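Lovastatin nonaketide synthase, polyketide synthase component (Aspergillus terreus, PDB 7CPX) condenses malonyl-CoA units into dihydromonacolin L, the polyketide precursor of lovastatin, as a homodimeric megasynthase that works in complex with LovC. Local coordinates at residues H1736-G1742 with S2308-Y2313; A1730-P1735 with Q2315-Q2320; F1702-T1706 with M2259-L2263; V1724-A1730 with V1756-D1762. The protein carries 2 engineered substitutions. All coordinates share one frame. Residues are numbered along the deposited sequence.

Contact 1: H1736-G1742 with S2308-Y2313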
loop_
_atom_site.group_PDB
_atom_site.type_symbol
_atom_site.label_atom_id
_atom_site.label_comp_id
_atom_site.label_asym_id
_atom_site.label_seq_id
_atom_site.Cartn_x
_atom_site.Cartn_y
_atom_site.Cartn_z
ATOM N N HIS A 1736 -69.755 26.372 24.249
ATOM C CA HIS A 1736 -69.506 27.389 25.267
ATOM C C HIS A 1736 -69.267 26.744 26.626
ATOM O O HIS A 1736 -68.380 27.162 27.384
ATOM C CB HIS A 1736 -70.682 28.363 25.334
ATOM C CG HIS A 1736 -71.087 28.913 24.003
ATOM N ND1 HIS A 1736 -71.763 28.166 23.063
ATOM C CD2 HIS A 1736 -70.913 30.139 23.455
ATOM C CE1 HIS A 1736 -71.986 28.907 21.992
ATOM N NE2 HIS A 1736 -71.481 30.108 22.205
ATOM N N GLN A 1737 -70.059 25.722 26.953
ATOM C CA GLN A 1737 -69.815 24.965 28.172
ATOM C C GLN A 1737 -68.427 24.343 28.156
ATOM O O GLN A 1737 -67.774 24.254 29.198
ATOM C CB GLN A 1737 -70.885 23.887 28.335
ATOM C CG GLN A 1737 -72.306 24.419 28.365
ATOM C CD GLN A 1737 -73.343 23.319 28.459
ATOM O OE1 GLN A 1737 -73.011 22.148 28.635
ATOM N NE2 GLN A 1737 -74.612 23.690 28.333
ATOM N N ALA A 1738 -67.951 23.926 26.982
ATOM C CA ALA A 1738 -66.606 23.368 26.894
ATOM C C ALA A 1738 -65.540 24.441 27.057
ATOM O O ALA A 1738 -64.461 24.166 27.588
ATOM C CB ALA A 1738 -66.422 22.645 25.565
ATOM N N SER A 1739 -65.812 25.662 26.596
ATOM C CA SER A 1739 -64.895 26.764 26.865
ATOM C C SER A 1739 -64.794 27.013 28.359
ATOM O O SER A 1739 -63.704 27.253 28.893
ATOM C CB SER A 1739 -65.364 28.029 26.152
ATOM O OG SER A 1739 -65.938 27.720 24.901
ATOM N N THR A 1740 -65.932 26.958 29.049
ATOM C CA THR A 1740 -65.906 27.042 30.504
ATOM C C THR A 1740 -65.098 25.893 31.093
ATOM O O THR A 1740 -64.313 26.087 32.026
ATOM C CB THR A 1740 -67.326 27.033 31.064
ATOM O OG1 THR A 1740 -68.124 27.995 30.364
ATOM C CG2 THR A 1740 -67.311 27.376 32.545
ATOM N N ILE A 1741 -65.280 24.687 30.555
ATOM C CA ILE A 1741 -64.537 23.533 31.050
ATOM C C ILE A 1741 -63.040 23.769 30.909
ATOM O O ILE A 1741 -62.261 23.443 31.807
ATOM C CB ILE A 1741 -64.979 22.256 30.312
ATOM C CG1 ILE A 1741 -66.379 21.844 30.771
ATOM C CG2 ILE A 1741 -63.982 21.136 30.556
ATOM C CD1 ILE A 1741 -66.998 20.741 29.942
ATOM N N GLY A 1742 -62.615 24.325 29.775
ATOM C CA GLY A 1742 -61.200 24.603 29.579
ATOM C C GLY A 1742 -60.677 25.680 30.511
ATOM O O GLY A 1742 -59.571 25.569 31.053
ATOM N N SER A 2308 -56.690 28.180 27.032
ATOM C CA SER A 2308 -57.242 26.840 27.184
ATOM C C SER A 2308 -58.738 26.827 26.908
ATOM O O SER A 2308 -59.252 25.882 26.301
ATOM C CB SER A 2308 -56.961 26.310 28.589
ATOM O OG SER A 2308 -57.676 27.055 29.558
ATOM N N ALA A 2309 -59.457 27.856 27.358
ATOM C CA ALA A 2309 -60.888 27.926 27.089
ATOM C C ALA A 2309 -61.156 28.074 25.601
ATOM O O ALA A 2309 -62.078 27.448 25.063
ATOM C CB ALA A 2309 -61.510 29.091 27.855
ATOM N N ALA A 2310 -60.362 28.897 24.913
ATOM C CA ALA A 2310 -60.536 29.020 23.469
ATOM C C ALA A 2310 -60.304 27.675 22.789
ATOM O O ALA A 2310 -61.096 27.240 21.939
ATOM C CB ALA A 2310 -59.578 30.072 22.914
ATOM N N ASN A 2311 -59.223 26.989 23.169
ATOM C CA ASN A 2311 -58.920 25.709 22.552
ATOM C C ASN A 2311 -59.985 24.661 22.870
ATOM O O ASN A 2311 -60.266 23.793 22.040
ATOM C CB ASN A 2311 -57.541 25.213 22.995
ATOM C CG ASN A 2311 -56.411 26.069 22.446
ATOM O OD1 ASN A 2311 -56.448 26.490 21.298
ATOM N ND2 ASN A 2311 -55.404 26.318 23.267
ATOM N N CYS A 2312 -60.582 24.721 24.058
ATOM C CA CYS A 2312 -61.641 23.784 24.401
ATOM C C CYS A 2312 -62.926 24.091 23.644
ATOM O O CYS A 2312 -63.678 23.170 23.310
ATOM C CB CYS A 2312 -61.881 23.784 25.908
ATOM S SG CYS A 2312 -60.568 22.960 26.839
ATOM N N TYR A 2313 -63.192 25.363 23.349
ATOM C CA TYR A 2313 -64.270 25.677 22.419
ATOM C C TYR A 2313 -63.989 25.046 21.065
ATOM O O TYR A 2313 -64.894 24.503 20.419
ATOM C CB TYR A 2313 -64.453 27.182 22.265
ATOM C CG TYR A 2313 -65.694 27.560 21.481
ATOM C CD1 TYR A 2313 -65.727 27.442 20.100
ATOM C CD2 TYR A 2313 -66.834 28.025 22.122
ATOM C CE1 TYR A 2313 -66.856 27.777 19.381
ATOM C CE2 TYR A 2313 -67.966 28.366 21.409
ATOM C CZ TYR A 2313 -67.972 28.240 20.039
ATOM O OH TYR A 2313 -69.097 28.578 19.321
#
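Helical segments 1736-1742 and 2308-2313 run roughly antiparallel, their N-to-C directions 144° apart and their axes only 6.8 Å from each other at closest approach. The CA atoms of G1742 and A2309 come within 4.2 Å. G1742 makes this possible: a CB there would clash with C2312 SG and S2308 O. With no side chain intervening, backbone meets backbone, including a CA-H...O contact from S1739 CA to A2309 O (3.4 Å), while A1738 O touches C2312 CB at 3.1 Å. S2308 OG lies 2.8 Å from G1742 O, but its hydroxyl also hydrogen-bonds to S1746. Further along, the Y2313 ring turns its edge to the face of H1736 in a T-shaped pair, centroids 5.3 Å apart and planes at 87°. S1739 OG, hydrogen-bonded to P1735 O, sits 2.9 Å from Y2313 CD2 at the ring edge. Such close approach through glycine, alanine and serine is characteristic of tightly packed helices; here it joins a Rossmann-like unit to the ketoreductase domain.

Contact 2: A1730-P1735 with Q2315-Q2320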
loop_
_atom_site.group_PDB
_atom_site.type_symbol
_atom_site.label_atom_id
_atom_site.label_comp_id
_atom_site.label_asym_id
_atom_site.label_seq_id
_atom_site.Cartn_x
_atom_site.Cartn_y
_atom_site.Cartn_z
ATOM N N ALA A 1730 -71.380 19.366 27.056
ATOM C CA ALA A 1730 -70.579 20.503 26.614
ATOM C C ALA A 1730 -69.778 20.162 25.367
ATOM O O ALA A 1730 -69.755 20.930 24.397
ATOM C CB ALA A 1730 -69.642 20.942 27.737
ATOM N N TRP A 1731 -69.115 19.008 25.371
ATOM C CA TRP A 1731 -68.173 18.696 24.305
ATOM C C TRP A 1731 -68.878 18.349 23.002
ATOM O O TRP A 1731 -68.291 18.507 21.925
ATOM C CB TRP A 1731 -67.261 17.551 24.739
ATOM C CG TRP A 1731 -66.395 17.901 25.908
ATOM C CD1 TRP A 1731 -66.546 17.478 27.194
ATOM C CD2 TRP A 1731 -65.247 18.756 25.900
ATOM N NE1 TRP A 1731 -65.563 18.012 27.988
ATOM C CE2 TRP A 1731 -64.752 18.802 27.217
ATOM C CE3 TRP A 1731 -64.589 19.486 24.908
ATOM C CZ2 TRP A 1731 -63.631 19.547 27.567
ATOM C CZ3 TRP A 1731 -63.476 20.225 25.257
ATOM C CH2 TRP A 1731 -63.008 20.250 26.575
ATOM N N VAL A 1732 -70.128 17.888 23.066
ATOM C CA VAL A 1732 -70.816 17.411 21.873
ATOM C C VAL A 1732 -71.976 18.304 21.442
ATOM O O VAL A 1732 -72.418 18.202 20.287
ATOM C CB VAL A 1732 -71.325 15.970 22.080
ATOM C CG1 VAL A 1732 -71.681 15.337 20.743
ATOM C CG2 VAL A 1732 -70.289 15.147 22.827
ATOM N N GLN A 1733 -72.490 19.161 22.324
ATOM C CA GLN A 1733 -73.646 19.986 21.994
ATOM C C GLN A 1733 -73.520 21.449 22.390
ATOM O O GLN A 1733 -74.202 22.283 21.784
ATOM C CB GLN A 1733 -74.911 19.415 22.655
ATOM C CG GLN A 1733 -75.212 17.974 22.280
ATOM C CD GLN A 1733 -75.505 17.803 20.803
ATOM O OE1 GLN A 1733 -75.671 18.780 20.074
ATOM N NE2 GLN A 1733 -75.568 16.555 20.354
ATOM N N HIS A 1734 -72.687 21.794 23.370
ATOM C CA HIS A 1734 -72.584 23.161 23.880
ATOM C C HIS A 1734 -71.116 23.551 23.980
ATOM O O HIS A 1734 -70.500 23.440 25.049
ATOM C CB HIS A 1734 -73.285 23.294 25.231
ATOM C CG HIS A 1734 -74.768 23.106 25.158
ATOM N ND1 HIS A 1734 -75.652 24.163 25.166
ATOM C CD2 HIS A 1734 -75.522 21.986 25.065
ATOM C CE1 HIS A 1734 -76.888 23.701 25.088
ATOM N NE2 HIS A 1734 -76.836 22.383 25.025
ATOM N N PRO A 1735 -70.521 24.016 22.879
ATOM C CA PRO A 1735 -69.103 24.405 22.923
ATOM C C PRO A 1735 -68.793 25.507 23.921
ATOM O O PRO A 1735 -67.654 25.585 24.391
ATOM C CB PRO A 1735 -68.822 24.855 21.484
ATOM C CG PRO A 1735 -69.827 24.128 20.661
ATOM C CD PRO A 1735 -71.059 24.041 21.509
ATOM N N GLN A 2315 -62.227 22.337 20.536
ATOM C CA GLN A 2315 -62.414 20.897 20.689
ATOM C C GLN A 2315 -63.888 20.531 20.639
ATOM O O GLN A 2315 -64.285 19.584 19.950
ATOM C CB GLN A 2315 -61.803 20.423 22.007
ATOM C CG GLN A 2315 -60.291 20.440 22.055
ATOM C CD GLN A 2315 -59.755 20.030 23.412
ATOM O OE1 GLN A 2315 -60.519 19.779 24.344
ATOM N NE2 GLN A 2315 -58.435 19.958 23.531
ATOM N N ALA A 2316 -64.717 21.267 21.377
ATOM C CA ALA A 2316 -66.139 20.953 21.415
ATOM C C ALA A 2316 -66.808 21.229 20.079
ATOM O O ALA A 2316 -67.721 20.496 19.687
ATOM C CB ALA A 2316 -66.825 21.742 22.521
ATOM N N LEU A 2317 -66.386 22.276 19.371
ATOM C CA LEU A 2317 -66.933 22.516 18.044
ATOM C C LEU A 2317 -66.571 21.378 17.103
ATOM O O LEU A 2317 -67.411 20.922 16.322
ATOM C CB LEU A 2317 -66.437 23.848 17.489
ATOM C CG LEU A 2317 -67.092 24.233 16.162
ATOM C CD1 LEU A 2317 -67.480 25.698 16.157
ATOM C CD2 LEU A 2317 -66.170 23.923 14.995
ATOM N N ALA A 2318 -65.332 20.889 17.176
ATOM C CA ALA A 2318 -64.948 19.745 16.353
ATOM C C ALA A 2318 -65.793 18.525 16.696
ATOM O O ALA A 2318 -66.269 17.808 15.807
ATOM C CB ALA A 2318 -63.465 19.433 16.550
ATOM N N GLN A 2319 -65.988 18.276 17.990
ATOM C CA GLN A 2319 -66.728 17.094 18.419
ATOM C C GLN A 2319 -68.185 17.164 17.977
ATOM O O GLN A 2319 -68.733 16.190 17.448
ATOM C CB GLN A 2319 -66.621 16.950 19.935
ATOM C CG GLN A 2319 -65.280 16.414 20.401
ATOM C CD GLN A 2319 -64.948 16.819 21.822
ATOM O OE1 GLN A 2319 -65.266 17.928 22.253
ATOM N NE2 GLN A 2319 -64.301 15.925 22.558
ATOM N N GLN A 2320 -68.832 18.314 18.182
ATOM C CA GLN A 2320 -70.226 18.464 17.784
ATOM C C GLN A 2320 -70.380 18.552 16.273
ATOM O O GLN A 2320 -71.462 18.259 15.753
ATOM C CB GLN A 2320 -70.832 19.702 18.447
ATOM C CG GLN A 2320 -70.262 21.020 17.959
ATOM C CD GLN A 2320 -71.265 21.821 17.157
ATOM O OE1 GLN A 2320 -71.183 21.895 15.931
ATOM N NE2 GLN A 2320 -72.221 22.432 17.849
#
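W1731 takes an m rotamer with chi2 at 106°, which lays its indole along the 2315-2320 helix rather than across it. Its CE3 is 4.0 Å from A2316 CB, and its CZ3 reaches Q2315 OE1 at 3.1 Å. Q2315 is in an m, t conformation, so its amide extends to the far end of the indole. Beyond the ring, V2393 packs on both W1731 and Q2319. P1735 faces the helix and sets CB 3.8 Å from A2316 CB, so the small methyl of A2316 is touched by both the proline and the indole. Q2320 takes p at chi1 with chi2 near 111°, which places its NE2 4.1 Å from P1735 CG. L2317, with chi1 at t, sends its side chain to V2270 and H2274 of helix 2256-2276.

The backbones also come close: the CA atoms of W1731 and A2316 are 4.2 Å apart, and A2316 CA makes a CA-H...O contact of 3.3 Å to W1731 O. The turn is held internally by H1734 N to A1730 O (3.2 Å), and H1734 occupies the N-cap position of the next helix. This is the strand-to-helix loop of a beta-alpha-beta unit in a Rossmann-like fold, seated on a helix of the catalytic ketoreductase domain.

Contact 3: F1702-T1706 with M2259-L2263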
loop_
_atom_site.group_PDB
_atom_site.type_symbol
_atom_site.label_atom_id
_atom_site.label_comp_id
_atom_site.label_asym_id
_atom_site.label_seq_id
_atom_site.Cartn_x
_atom_site.Cartn_y
_atom_site.Cartn_z
ATOM N N PHE A 1702 -69.355 31.772 28.704
ATOM C CA PHE A 1702 -68.641 32.171 27.501
ATOM C C PHE A 1702 -69.568 32.602 26.375
ATOM O O PHE A 1702 -69.081 33.059 25.334
ATOM C CB PHE A 1702 -67.731 31.031 27.046
ATOM C CG PHE A 1702 -66.480 30.918 27.862
ATOM C CD1 PHE A 1702 -66.531 30.491 29.176
ATOM C CD2 PHE A 1702 -65.257 31.261 27.323
ATOM C CE1 PHE A 1702 -65.383 30.402 29.932
ATOM C CE2 PHE A 1702 -64.105 31.173 28.072
ATOM C CZ PHE A 1702 -64.167 30.741 29.380
ATOM N N ALA A 1703 -70.879 32.466 26.552
ATOM C CA ALA A 1703 -71.834 33.083 25.644
ATOM C C ALA A 1703 -72.220 34.492 26.072
ATOM O O ALA A 1703 -72.766 35.244 25.256
ATOM C CB ALA A 1703 -73.097 32.223 25.541
ATOM N N GLY A 1704 -71.949 34.865 27.323
ATOM C CA GLY A 1704 -72.343 36.162 27.837
ATOM C C GLY A 1704 -71.296 36.845 28.695
ATOM O O GLY A 1704 -71.644 37.552 29.646
ATOM N N LEU A 1705 -70.012 36.647 28.384
ATOM C CA LEU A 1705 -68.956 37.254 29.188
ATOM C C LEU A 1705 -69.063 38.771 29.230
ATOM O O LEU A 1705 -68.567 39.391 30.177
ATOM C CB LEU A 1705 -67.580 36.862 28.651
ATOM C CG LEU A 1705 -67.252 35.371 28.675
ATOM C CD1 LEU A 1705 -65.950 35.098 27.945
ATOM C CD2 LEU A 1705 -67.178 34.846 30.102
ATOM N N THR A 1706 -69.701 39.382 28.231
ATOM C CA THR A 1706 -69.825 40.832 28.188
ATOM C C THR A 1706 -70.706 41.381 29.301
ATOM O O THR A 1706 -70.733 42.600 29.502
ATOM C CB THR A 1706 -70.381 41.269 26.832
ATOM O OG1 THR A 1706 -71.591 40.554 26.554
ATOM C CG2 THR A 1706 -69.366 40.999 25.730
ATOM N N MET A 2259 -59.905 38.333 27.389
ATOM C CA MET A 2259 -60.688 37.133 27.118
ATOM C C MET A 2259 -61.249 37.165 25.705
ATOM O O MET A 2259 -61.120 36.195 24.953
ATOM C CB MET A 2259 -61.814 36.996 28.142
ATOM C CG MET A 2259 -61.364 36.452 29.488
ATOM S SD MET A 2259 -60.780 34.746 29.408
ATOM C CE MET A 2259 -62.276 33.883 28.936
ATOM N N GLU A 2260 -61.867 38.283 25.325
ATOM C CA GLU A 2260 -62.395 38.403 23.969
ATOM C C GLU A 2260 -61.276 38.350 22.938
ATOM O O GLU A 2260 -61.407 37.688 21.903
ATOM C CB GLU A 2260 -63.191 39.699 23.829
ATOM C CG GLU A 2260 -64.461 39.731 24.657
ATOM C CD GLU A 2260 -65.233 41.024 24.490
ATOM O OE1 GLU A 2260 -64.678 41.979 23.905
ATOM O OE2 GLU A 2260 -66.395 41.086 24.940
ATOM N N MET A 2261 -60.158 39.022 23.218
ATOM C CA MET A 2261 -59.051 39.067 22.271
ATOM C C MET A 2261 -58.560 37.668 21.939
ATOM O O MET A 2261 -58.244 37.371 20.781
ATOM C CB MET A 2261 -57.914 39.906 22.855
ATOM C CG MET A 2261 -56.781 40.196 21.891
ATOM S SD MET A 2261 -55.291 40.768 22.733
ATOM C CE MET A 2261 -55.945 42.096 23.742
ATOM N N VAL A 2262 -58.481 36.796 22.939
ATOM C CA VAL A 2262 -57.987 35.446 22.695
ATOM C C VAL A 2262 -59.087 34.507 22.204
ATOM O O VAL A 2262 -58.800 33.553 21.473
ATOM C CB VAL A 2262 -57.322 34.883 23.958
ATOM C CG1 VAL A 2262 -56.826 33.470 23.712
ATOM C CG2 VAL A 2262 -56.184 35.785 24.405
ATOM N N LEU A 2263 -60.342 34.748 22.585
ATOM C CA LEU A 2263 -61.422 33.848 22.198
ATOM C C LEU A 2263 -61.877 34.105 20.769
ATOM O O LEU A 2263 -61.855 33.201 19.929
ATOM C CB LEU A 2263 -62.605 34.000 23.157
ATOM C CG LEU A 2263 -62.691 33.007 24.315
ATOM C CD1 LEU A 2263 -61.441 33.035 25.161
ATOM C CD2 LEU A 2263 -63.903 33.326 25.163
#
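Here the beginning of helix 1705-1719, with the turn before it, meets helix 2256-2276 of the ketoreductase domain, so that a turn and helix start of one Rossmann-like unit face a helix of the other. The backbones stay well apart, with CA atoms 8.5 Å from each other at L1705 and E2260 and 9.1 Å at F1702 and L2263, and side chains fill the gap. M2259 and L2263 lie one turn apart on their helix, linked by the backbone hydrogen bond from L2263 N to M2259 O (2.9 Å), and both point toward the other segment. Their ends, M2259 CE and L2263 CD2, form a pair of bumps about 4.1 Å apart.

L1705 CD1 drops into the notch between them, 4.0 Å from M2259 CE and 3.9 Å from L2263 CD2. The F1702 ring, beside L1705, reaches the same two bumps: CD2 lies 3.3 Å from L2263 CD2, which sits at the ring edge, and CE2 lies 3.4 Å from M2259 CE. F1702 is itself a wedge, since it also packs on A2309 of helix 2305-2323 and on S1739, T1740 and M1743 of helix 1735-1750. No hydrogen bond crosses this buried apolar patch. At its more exposed rim the extended E2260 side chain brings OE2 to 3.1 Å from T1706 CG2.

Contact 4: V1724-A1730 with V1756-D1762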
loop_
_atom_site.group_PDB
_atom_site.type_symbol
_atom_site.label_atom_id
_atom_site.label_comp_id
_atom_site.label_asym_id
_atom_site.label_seq_id
_atom_site.Cartn_x
_atom_site.Cartn_y
_atom_site.Cartn_z
ATOM N N VAL A 1724 -67.652 22.707 41.757
ATOM C CA VAL A 1724 -68.087 21.743 40.756
ATOM C C VAL A 1724 -68.997 22.461 39.772
ATOM O O VAL A 1724 -69.980 23.094 40.175
ATOM C CB VAL A 1724 -68.824 20.550 41.392
ATOM C CG1 VAL A 1724 -69.123 19.492 40.342
ATOM C CG2 VAL A 1724 -68.011 19.971 42.535
ATOM N N TRP A 1725 -68.673 22.363 38.488
ATOM C CA TRP A 1725 -69.505 22.886 37.417
ATOM C C TRP A 1725 -70.245 21.737 36.749
ATOM O O TRP A 1725 -69.709 20.635 36.620
ATOM C CB TRP A 1725 -68.663 23.636 36.384
ATOM C CG TRP A 1725 -68.159 24.961 36.861
ATOM C CD1 TRP A 1725 -68.686 26.187 36.581
ATOM C CD2 TRP A 1725 -67.024 25.196 37.702
ATOM N NE1 TRP A 1725 -67.952 27.170 37.195
ATOM C CE2 TRP A 1725 -66.925 26.588 37.889
ATOM C CE3 TRP A 1725 -66.079 24.364 38.309
ATOM C CZ2 TRP A 1725 -65.923 27.168 38.665
ATOM C CZ3 TRP A 1725 -65.081 24.940 39.072
ATOM C CH2 TRP A 1725 -65.012 26.329 39.246
ATOM N N LEU A 1726 -71.486 21.994 36.350
ATOM C CA LEU A 1726 -72.306 21.022 35.639
ATOM C C LEU A 1726 -72.586 21.549 34.241
ATOM O O LEU A 1726 -73.086 22.668 34.089
ATOM C CB LEU A 1726 -73.617 20.759 36.378
ATOM C CG LEU A 1726 -73.514 20.262 37.819
ATOM C CD1 LEU A 1726 -74.891 19.871 38.317
ATOM C CD2 LEU A 1726 -72.548 19.096 37.921
ATOM N N THR A 1727 -72.279 20.741 33.231
ATOM C CA THR A 1727 -72.486 21.106 31.840
ATOM C C THR A 1727 -73.375 20.067 31.174
ATOM O O THR A 1727 -73.331 18.883 31.516
ATOM C CB THR A 1727 -71.156 21.208 31.091
ATOM O OG1 THR A 1727 -70.603 19.899 30.902
ATOM C CG2 THR A 1727 -70.166 22.058 31.871
ATOM N N GLU A 1728 -74.188 20.520 30.223
ATOM C CA GLU A 1728 -75.120 19.651 29.505
ATOM C C GLU A 1728 -74.502 19.313 28.153
ATOM O O GLU A 1728 -74.675 20.033 27.170
ATOM C CB GLU A 1728 -76.480 20.322 29.351
ATOM C CG GLU A 1728 -77.479 19.515 28.536
ATOM C CD GLU A 1728 -78.868 20.121 28.552
ATOM O OE1 GLU A 1728 -79.030 21.225 29.113
ATOM O OE2 GLU A 1728 -79.799 19.494 28.005
ATOM N N ASN A 1729 -73.779 18.197 28.109
ATOM C CA ASN A 1729 -73.144 17.721 26.882
ATOM C C ASN A 1729 -72.298 18.825 26.255
ATOM O O ASN A 1729 -72.462 19.189 25.088
ATOM C CB ASN A 1729 -74.189 17.199 25.897
ATOM C CG ASN A 1729 -73.648 16.105 25.006
ATOM O OD1 ASN A 1729 -72.438 15.897 24.927
ATOM N ND2 ASN A 1729 -74.541 15.397 24.329
ATOM N N ALA A 1730 -71.380 19.366 27.056
ATOM C CA ALA A 1730 -70.579 20.503 26.614
ATOM C C ALA A 1730 -69.778 20.162 25.367
ATOM O O ALA A 1730 -69.755 20.930 24.397
ATOM C CB ALA A 1730 -69.642 20.942 27.737
ATOM N N VAL A 1756 -61.191 21.950 41.550
ATOM C CA VAL A 1756 -62.014 22.237 40.382
ATOM C C VAL A 1756 -62.522 20.922 39.817
ATOM O O VAL A 1756 -61.732 20.008 39.552
ATOM C CB VAL A 1756 -61.224 23.019 39.320
ATOM C CG1 VAL A 1756 -62.008 23.084 38.023
ATOM C CG2 VAL A 1756 -60.899 24.414 39.821
ATOM N N HIS A 1757 -63.837 20.823 39.635
ATOM C CA HIS A 1757 -64.438 19.650 39.022
ATOM C C HIS A 1757 -65.452 20.082 37.974
ATOM O O HIS A 1757 -66.110 21.114 38.113
ATOM C CB HIS A 1757 -65.112 18.759 40.064
ATOM C CG HIS A 1757 -64.166 18.215 41.087
ATOM N ND1 HIS A 1757 -63.920 16.868 41.231
ATOM C CD2 HIS A 1757 -63.396 18.839 42.009
ATOM C CE1 HIS A 1757 -63.044 16.685 42.203
ATOM N NE2 HIS A 1757 -62.709 17.865 42.690
ATOM N N VAL A 1758 -65.569 19.279 36.921
ATOM C CA VAL A 1758 -66.539 19.509 35.860
ATOM C C VAL A 1758 -67.253 18.197 35.575
ATOM O O VAL A 1758 -66.619 17.139 35.489
ATOM C CB VAL A 1758 -65.876 20.060 34.580
ATOM C CG1 VAL A 1758 -64.951 21.215 34.919
ATOM C CG2 VAL A 1758 -65.123 18.963 33.851
ATOM N N LEU A 1759 -68.572 18.269 35.434
ATOM C CA LEU A 1759 -69.413 17.103 35.197
ATOM C C LEU A 1759 -70.196 17.343 33.915
ATOM O O LEU A 1759 -71.120 18.164 33.891
ATOM C CB LEU A 1759 -70.346 16.858 36.379
ATOM C CG LEU A 1759 -70.319 15.443 36.956
ATOM C CD1 LEU A 1759 -71.087 15.392 38.264
ATOM C CD2 LEU A 1759 -70.890 14.448 35.961
ATOM N N ASP A 1760 -69.820 16.639 32.851
ATOM C CA ASP A 1760 -70.483 16.763 31.561
ATOM C C ASP A 1760 -71.534 15.667 31.439
ATOM O O ASP A 1760 -71.209 14.477 31.505
ATOM C CB ASP A 1760 -69.469 16.669 30.422
ATOM C CG ASP A 1760 -70.074 17.016 29.077
ATOM O OD1 ASP A 1760 -71.220 17.513 29.052
ATOM O OD2 ASP A 1760 -69.407 16.792 28.046
ATOM N N VAL A 1761 -72.785 16.069 31.251
ATOM C CA VAL A 1761 -73.918 15.156 31.196
ATOM C C VAL A 1761 -74.487 15.206 29.787
ATOM O O VAL A 1761 -74.920 16.268 29.323
ATOM C CB VAL A 1761 -74.986 15.525 32.236
ATOM C CG1 VAL A 1761 -76.050 14.449 32.313
ATOM C CG2 VAL A 1761 -74.344 15.750 33.595
ATOM N N ASP A 1762 -74.487 14.059 29.106
ATOM C CA ASP A 1762 -75.082 13.994 27.777
ATOM C C ASP A 1762 -76.563 14.339 27.805
ATOM O O ASP A 1762 -77.089 14.853 26.812
ATOM C CB ASP A 1762 -74.880 12.600 27.182
ATOM C CG ASP A 1762 -75.447 11.502 28.058
ATOM O OD1 ASP A 1762 -75.943 11.816 29.160
ATOM O OD2 ASP A 1762 -75.397 10.326 27.645
#
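Strands 1724-1728 and 1756-1761 pair in parallel, and four backbone hydrogen bonds of 2.9 Å alternate between them: W1725 N to H1757 O, L1759 N to W1725 O, T1727 N to L1759 O and V1761 N to T1727 O. The backbone groups of V1724 and L1726 turn to the neighbouring strand, V1724 hydrogen-bonding with F1691 and M1693, L1726 with M1693, while V1758 pairs with V1798 on the far side. Beyond the strand end, N1729 N reaches V1761 O at 2.5 Å, a weak hydrogen bond with a poor angle. D1760 does most of the side-chain work: its OD1 accepts from T1727 OG1 (3.1 Å) and from A1730 N (2.7 Å), and its OD2 has a weak hydrogen bond from W1731 N. D1762 directs OD2 to the backbone N of K1802. One buried carboxylate gathers a hydroxyl and backbone amides of the loop leaving strand 1724-1728, which implies that its negative charge is offset by neutral donors and that the loop's course is tied to the next strand.

Along the chain, the segments of contacts 3, 4, 2 and 1 begin in that order, and all but contact 4 then reach more than 550 residues ahead into the ketoreductase domain. Contact 4 lies within one beta-alpha-beta unit, whose helix 1735-1750 supplies contact 1 and whose strand-to-helix loop supplies contact 2. These two share helix 2305-2323, with centres about 9 Å apart; contact 3 is centred about 11 Å from contact 1, and its F1702 touches S1739 and A2309. Contacts 3 and 4 are farthest apart, about 19 Å between centres. Contacts 1 to 3 dock the unit built around contact 4 onto the catalytic one, consistent with the split structural and catalytic ketoreductase halves of related synthases.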